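Local coordinates for protein glyoxylate reductase (Paecilomyces sp. J18, PDB 3WNV) that probably reduces glyoxylate to glycolate with a nicotinamide cofactor, as a member of the D-isomer-specific 2-hydroxyacid dehydrogenase family, at residues Ala5-Gly10 and Ile52-Ser57. Numbering follows the deposited sequence.
Sequences AALLIG and IAIYRS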
# COMPACT_ATOMS: atom_id res chain seq x y z
N ALA A 5 -12.11 -17.68 21.00
CA ALA A 5 -12.80 -16.50 20.46
C ALA A 5 -12.00 -15.85 19.33
O ALA A 5 -10.76 -15.96 19.28
CB ALA A 5 -13.10 -15.51 21.56
N ALA A 6 -12.70 -15.16 18.44
CA ALA A 6 -12.04 -14.29 17.47
C ALA A 6 -12.47 -12.83 17.70
O ALA A 6 -13.63 -12.57 18.03
CB ALA A 6 -12.38 -14.70 16.04
N LEU A 7 -11.55 -11.89 17.53
CA LEU A 7 -11.86 -10.50 17.82
C LEU A 7 -11.70 -9.66 16.56
O LEU A 7 -10.65 -9.69 15.90
CB LEU A 7 -10.94 -9.97 18.91
CG LEU A 7 -10.99 -8.46 19.14
CD1 LEU A 7 -12.35 -8.06 19.69
CD2 LEU A 7 -9.87 -8.04 20.14
N LEU A 8 -12.74 -8.91 16.22
CA LEU A 8 -12.70 -8.06 15.03
C LEU A 8 -12.36 -6.62 15.46
O LEU A 8 -13.08 -6.06 16.29
CB LEU A 8 -14.09 -8.05 14.40
CG LEU A 8 -14.32 -6.90 13.37
CD1 LEU A 8 -13.29 -6.85 12.22
CD2 LEU A 8 -15.75 -6.96 12.76
N ILE A 9 -11.28 -6.05 14.93
CA ILE A 9 -10.94 -4.66 15.21
C ILE A 9 -11.44 -3.83 14.03
O ILE A 9 -11.06 -4.08 12.90
CB ILE A 9 -9.41 -4.39 15.26
CG1 ILE A 9 -8.67 -5.39 16.19
CG2 ILE A 9 -9.17 -2.93 15.72
CD1 ILE A 9 -9.08 -5.35 17.62
N GLY A 10 -12.28 -2.84 14.29
CA GLY A 10 -12.73 -2.00 13.19
C GLY A 10 -13.92 -2.63 12.49
O GLY A 10 -14.70 -3.33 13.12
N ILE A 52 -8.18 -16.22 20.30
CA ILE A 52 -7.07 -16.92 19.63
C ILE A 52 -6.65 -16.19 18.36
O ILE A 52 -5.50 -16.29 17.92
CB ILE A 52 -7.42 -18.40 19.31
CG1 ILE A 52 -6.24 -19.15 18.68
CG2 ILE A 52 -8.60 -18.49 18.37
CD1 ILE A 52 -6.55 -20.64 18.47
N ALA A 53 -7.58 -15.45 17.76
CA ALA A 53 -7.26 -14.79 16.49
C ALA A 53 -7.92 -13.43 16.40
O ALA A 53 -9.03 -13.25 16.88
CB ALA A 53 -7.70 -15.64 15.34
N ILE A 54 -7.28 -12.52 15.68
CA ILE A 54 -7.76 -11.14 15.59
C ILE A 54 -7.83 -10.77 14.13
O ILE A 54 -6.86 -11.00 13.39
CB ILE A 54 -6.77 -10.18 16.27
CG1 ILE A 54 -6.86 -10.28 17.80
CG2 ILE A 54 -7.04 -8.72 15.82
CD1 ILE A 54 -5.73 -9.46 18.50
N TYR A 55 -8.94 -10.19 13.71
CA TYR A 55 -9.04 -9.61 12.37
C TYR A 55 -8.78 -8.13 12.54
O TYR A 55 -9.43 -7.49 13.37
CB TYR A 55 -10.49 -9.77 11.85
CG TYR A 55 -10.76 -9.12 10.49
CD1 TYR A 55 -10.74 -7.73 10.31
CD2 TYR A 55 -11.09 -9.91 9.39
CE1 TYR A 55 -11.00 -7.13 9.05
CE2 TYR A 55 -11.35 -9.34 8.13
CZ TYR A 55 -11.29 -7.95 7.97
OH TYR A 55 -11.57 -7.41 6.74
N ARG A 56 -7.87 -7.55 11.74
CA ARG A 56 -7.72 -6.11 11.77
C ARG A 56 -7.44 -5.63 10.37
O ARG A 56 -7.18 -6.43 9.46
CB ARG A 56 -6.57 -5.69 12.72
CG ARG A 56 -5.18 -6.03 12.21
CD ARG A 56 -4.11 -5.49 13.15
NE ARG A 56 -4.11 -4.00 13.23
CZ ARG A 56 -3.42 -3.20 12.40
NH1 ARG A 56 -2.70 -3.71 11.40
NH2 ARG A 56 -3.45 -1.88 12.58
N SER A 57 -7.43 -4.31 10.19
CA SER A 57 -7.13 -3.74 8.87
C SER A 57 -6.25 -2.49 8.93
O SER A 57 -6.06 -1.91 10.01
CB SER A 57 -8.42 -3.38 8.17
OG SER A 57 -9.13 -2.39 8.93
O HOH W 1 -11.15 -3.78 10.04
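Leu7 and Ile54, 4.7 Å apart from CA to CA, sit at the middle of a parallel beta pairing that joins strands 5-9 and 51-57 in the five-stranded sheet built from the first third of the chain; Ala6 pairs with Ala53 and Leu8 with Tyr55 on either side. The segment axes lie 15° apart in direction, and four backbone hydrogen bonds of 2.8-2.9 Å link them: Ile52 N to Ala5 O, Leu7 N to Ala53 O, Tyr55 N to Leu7 O, and Ile9 N to Tyr55 O, the last the straightest (173° at the hydrogen). On the face of Ala6, Ala53, Leu8 and Tyr55, Tyr55 CG, anti to the backbone N (chi1 177°), sets the ring beside Leu8, whose CD1 meets ring atom Tyr55 CD1 obliquely at 3.3 Å, a tight approach. Helix 297-317 packs on Tyr55, and helix 16-21 on Leu8. On the face that carries Leu7 and Ile54, Ile9 CG1 comes within 3.7 Å of Ile54 CG2, the two side chains crossing at a slant. At the C-terminal ends of the strands, one water donates to Ile9 O and accepts from Ser57 OG (water to OG 2.7 Å). Strand order 2-1-3-4-5, with helices against the sheet, is characteristic of the flavodoxin-like substrate-binding domain of this dehydrogenase family.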